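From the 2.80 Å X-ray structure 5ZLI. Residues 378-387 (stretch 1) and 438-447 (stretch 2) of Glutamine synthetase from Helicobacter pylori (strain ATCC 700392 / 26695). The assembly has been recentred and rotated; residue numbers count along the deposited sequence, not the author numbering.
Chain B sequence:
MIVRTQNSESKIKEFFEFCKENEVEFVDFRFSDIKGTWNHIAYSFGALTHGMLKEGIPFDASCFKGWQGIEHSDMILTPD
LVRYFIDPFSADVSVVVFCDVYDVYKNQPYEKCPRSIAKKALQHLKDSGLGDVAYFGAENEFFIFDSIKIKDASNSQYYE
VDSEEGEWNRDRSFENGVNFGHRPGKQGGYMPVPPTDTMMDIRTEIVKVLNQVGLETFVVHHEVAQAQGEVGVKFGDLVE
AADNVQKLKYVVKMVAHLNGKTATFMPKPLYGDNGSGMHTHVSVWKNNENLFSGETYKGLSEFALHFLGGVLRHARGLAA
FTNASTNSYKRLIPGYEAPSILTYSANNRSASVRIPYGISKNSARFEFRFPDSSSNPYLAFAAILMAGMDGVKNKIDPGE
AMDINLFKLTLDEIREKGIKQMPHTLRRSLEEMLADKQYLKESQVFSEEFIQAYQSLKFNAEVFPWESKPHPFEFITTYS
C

Stretch 1, residues 378-387: YLAFAAILMA
Stretch 2 (438-447) QYLKESQVFS

How are the two backbones laid out? Residues 378-387 form one continuous helix, with phi near -60° and psi near -45° through Leu385, relaxing to -64/-27 at Met386 and -83/-34 at Ala387, held by bonds such as Ala383 N to Leu379 O (2.7 Å) and Met386 N to Ala382 O (3.0 Å). The second stretch starts as a weakly bonded helix at about 438-441, with Lys441 N bonded to Gln438 O at 2.9 Å. Glu442 then extends (-52/130), Ser443 and Gln444 take positive phi (54/29 and 62/26), and Phe446 N returns to Leu440 O at 3.3 Å.

In what register do they meet? The CA atoms of Met386 and Leu440 lie 5.8 Å apart, those of Ala387 and Tyr439 6.3 Å, and those of Ala382 and Val445 8.5 Å, so the stretches run in opposite senses. No hydrogen bond crosses between them; the contact is largely apolar packing.

What occupies the centre? Met386, pointing toward the other stretch with all three chi angles m (-64°, -58°, -71°), has the largest covered area. Met386 CE lies 3.5 Å from Tyr439 O, 3.7 Å from Leu440 O and 3.6 Å from Val445 CG2 (chi1 t), fitting into the turn. Nearer its backbone, Met386 CB is 3.9 Å from Leu440 CD2, and Leu440 is m,t.

How do the aromatic rings use the helix? Phe446 (chi1 -70°, chi2 66°) brings CZ to 3.8 Å from both Ala382 CB and Ala383 CB, and the ring also comes close to the helix backbone: Ala383 N is 3.6 Å from Phe446 CZ, at the ring edge. Tyr439 (chi1 67°, chi2 -83°) starts sideways, but its ring reaches Ala387, with CD2 3.7 Å from Ala387 CA and CE2 3.8 Å from Ala387 CB.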

# COMPACT_ATOMS: atom_id res chain seq x y z
N TYR B 378 -22.62 -20.23 44.23
CA TYR B 378 -23.08 -20.27 45.61
C TYR B 378 -24.59 -20.09 45.68
O TYR B 378 -25.32 -20.96 46.18
CB TYR B 378 -22.34 -19.20 46.41
CG TYR B 378 -20.86 -19.43 46.38
CD1 TYR B 378 -20.29 -20.45 47.12
CD2 TYR B 378 -20.03 -18.62 45.61
CE1 TYR B 378 -18.93 -20.68 47.10
CE2 TYR B 378 -18.67 -18.84 45.59
CZ TYR B 378 -18.13 -19.88 46.35
OH TYR B 378 -16.80 -20.11 46.32
N LEU B 379 -25.09 -18.99 45.10
CA LEU B 379 -26.51 -18.70 45.12
C LEU B 379 -27.28 -19.80 44.41
O LEU B 379 -28.25 -20.34 44.96
CB LEU B 379 -26.77 -17.33 44.47
CG LEU B 379 -26.07 -16.05 45.02
CD1 LEU B 379 -26.64 -14.81 44.38
CD2 LEU B 379 -26.13 -15.90 46.53
N ALA B 380 -26.81 -20.22 43.23
CA ALA B 380 -27.47 -21.30 42.50
C ALA B 380 -27.60 -22.56 43.36
O ALA B 380 -28.70 -23.09 43.57
CB ALA B 380 -26.72 -21.61 41.20
N PHE B 381 -26.47 -23.06 43.89
CA PHE B 381 -26.54 -24.28 44.69
C PHE B 381 -27.40 -24.07 45.92
O PHE B 381 -28.31 -24.87 46.21
CB PHE B 381 -25.14 -24.74 45.08
CG PHE B 381 -24.29 -25.10 43.93
CD1 PHE B 381 -24.85 -25.34 42.69
CD2 PHE B 381 -22.92 -25.17 44.07
CE1 PHE B 381 -24.07 -25.67 41.63
CE2 PHE B 381 -22.13 -25.50 43.00
CZ PHE B 381 -22.71 -25.75 41.79
N ALA B 382 -27.14 -22.98 46.65
CA ALA B 382 -27.95 -22.65 47.82
C ALA B 382 -29.43 -22.70 47.48
O ALA B 382 -30.22 -23.32 48.20
CB ALA B 382 -27.56 -21.29 48.37
N ALA B 383 -29.84 -22.00 46.43
CA ALA B 383 -31.26 -21.96 46.06
C ALA B 383 -31.80 -23.33 45.60
O ALA B 383 -32.92 -23.71 45.93
CB ALA B 383 -31.48 -20.89 44.99
N ILE B 384 -31.03 -24.08 44.81
CA ILE B 384 -31.49 -25.41 44.42
C ILE B 384 -31.77 -26.26 45.65
O ILE B 384 -32.79 -26.97 45.70
CB ILE B 384 -30.49 -26.07 43.47
CG1 ILE B 384 -30.74 -25.52 42.06
CG2 ILE B 384 -30.58 -27.57 43.54
CD1 ILE B 384 -29.56 -25.62 41.15
N LEU B 385 -30.90 -26.19 46.66
CA LEU B 385 -31.13 -26.99 47.85
C LEU B 385 -32.34 -26.49 48.63
O LEU B 385 -33.14 -27.28 49.11
CB LEU B 385 -29.89 -27.04 48.72
CG LEU B 385 -30.18 -27.78 50.03
CD1 LEU B 385 -30.53 -29.27 49.83
CD2 LEU B 385 -28.96 -27.65 50.97
N MET B 386 -32.51 -25.17 48.74
CA MET B 386 -33.67 -24.64 49.45
C MET B 386 -34.98 -25.01 48.76
O MET B 386 -36.02 -25.09 49.41
CB MET B 386 -33.61 -23.12 49.58
CG MET B 386 -32.48 -22.54 50.41
SD MET B 386 -32.37 -23.07 52.12
CE MET B 386 -33.79 -22.27 52.86
N ALA B 387 -34.96 -25.22 47.45
CA ALA B 387 -36.19 -25.57 46.77
C ALA B 387 -36.49 -27.05 46.87
O ALA B 387 -37.67 -27.44 46.88
CB ALA B 387 -36.13 -25.19 45.30
N GLN B 438 -40.69 -17.48 49.43
CA GLN B 438 -40.73 -17.90 50.83
C GLN B 438 -39.85 -19.11 51.09
O GLN B 438 -39.20 -19.20 52.13
CB GLN B 438 -42.17 -18.17 51.28
CG GLN B 438 -42.38 -17.86 52.75
CD GLN B 438 -41.93 -16.45 53.13
OE1 GLN B 438 -41.07 -16.27 54.00
NE2 GLN B 438 -42.51 -15.45 52.47
N TYR B 439 -39.79 -20.06 50.15
CA TYR B 439 -38.99 -21.24 50.39
C TYR B 439 -37.51 -20.91 50.51
O TYR B 439 -36.75 -21.74 51.01
CB TYR B 439 -39.19 -22.24 49.28
CG TYR B 439 -38.66 -21.76 47.97
CD1 TYR B 439 -39.40 -20.91 47.17
CD2 TYR B 439 -37.38 -22.11 47.55
CE1 TYR B 439 -38.91 -20.46 45.97
CE2 TYR B 439 -36.87 -21.65 46.35
CZ TYR B 439 -37.65 -20.83 45.57
OH TYR B 439 -37.15 -20.37 44.37
N LEU B 440 -37.08 -19.74 50.04
CA LEU B 440 -35.71 -19.29 50.26
C LEU B 440 -35.54 -18.60 51.60
O LEU B 440 -34.45 -18.66 52.18
CB LEU B 440 -35.33 -18.31 49.16
CG LEU B 440 -35.27 -18.94 47.79
CD1 LEU B 440 -35.38 -17.85 46.72
CD2 LEU B 440 -33.94 -19.68 47.74
N LYS B 441 -36.59 -17.94 52.11
CA LYS B 441 -36.47 -17.14 53.32
C LYS B 441 -36.51 -17.97 54.59
O LYS B 441 -36.30 -17.41 55.67
CB LYS B 441 -37.54 -16.05 53.34
CG LYS B 441 -37.14 -14.92 52.44
CD LYS B 441 -37.70 -13.59 52.86
CE LYS B 441 -38.99 -13.31 52.14
NZ LYS B 441 -39.60 -12.02 52.55
N GLU B 442 -36.78 -19.26 54.47
CA GLU B 442 -36.75 -20.16 55.61
C GLU B 442 -35.41 -19.99 56.32
O GLU B 442 -34.36 -19.99 55.67
CB GLU B 442 -36.90 -21.60 55.11
CG GLU B 442 -38.33 -21.96 54.62
CD GLU B 442 -38.36 -23.20 53.70
OE1 GLU B 442 -39.45 -23.79 53.47
OE2 GLU B 442 -37.29 -23.57 53.17
N SER B 443 -35.46 -19.79 57.64
CA SER B 443 -34.28 -19.68 58.51
C SER B 443 -33.30 -18.60 58.03
O SER B 443 -32.09 -18.69 58.24
CB SER B 443 -33.58 -21.02 58.70
OG SER B 443 -34.54 -22.01 59.05
N GLN B 444 -33.84 -17.58 57.36
CA GLN B 444 -33.09 -16.37 57.01
C GLN B 444 -31.91 -16.67 56.09
O GLN B 444 -30.91 -15.92 56.06
CB GLN B 444 -32.65 -15.64 58.29
CG GLN B 444 -33.83 -15.21 59.18
CD GLN B 444 -34.84 -14.31 58.45
OE1 GLN B 444 -34.48 -13.27 57.87
NE2 GLN B 444 -36.12 -14.71 58.47
N VAL B 445 -32.01 -17.77 55.33
CA VAL B 445 -30.93 -18.18 54.44
C VAL B 445 -30.74 -17.14 53.35
O VAL B 445 -29.63 -16.65 53.10
CB VAL B 445 -31.20 -19.59 53.86
CG1 VAL B 445 -30.11 -20.02 52.87
CG2 VAL B 445 -31.32 -20.64 54.96
N PHE B 446 -31.84 -16.75 52.73
CA PHE B 446 -31.90 -15.63 51.79
C PHE B 446 -32.68 -14.55 52.54
O PHE B 446 -33.91 -14.55 52.55
CB PHE B 446 -32.59 -16.05 50.47
CG PHE B 446 -31.79 -17.01 49.60
CD1 PHE B 446 -31.52 -18.31 50.02
CD2 PHE B 446 -31.39 -16.64 48.33
CE1 PHE B 446 -30.82 -19.17 49.24
CE2 PHE B 446 -30.69 -17.52 47.53
CZ PHE B 446 -30.41 -18.78 47.99
N SER B 447 -31.98 -13.65 53.19
CA SER B 447 -32.68 -12.55 53.84
C SER B 447 -33.33 -11.64 52.80
O SER B 447 -32.89 -11.56 51.65
CB SER B 447 -31.72 -11.78 54.73
OG SER B 447 -30.98 -10.86 53.97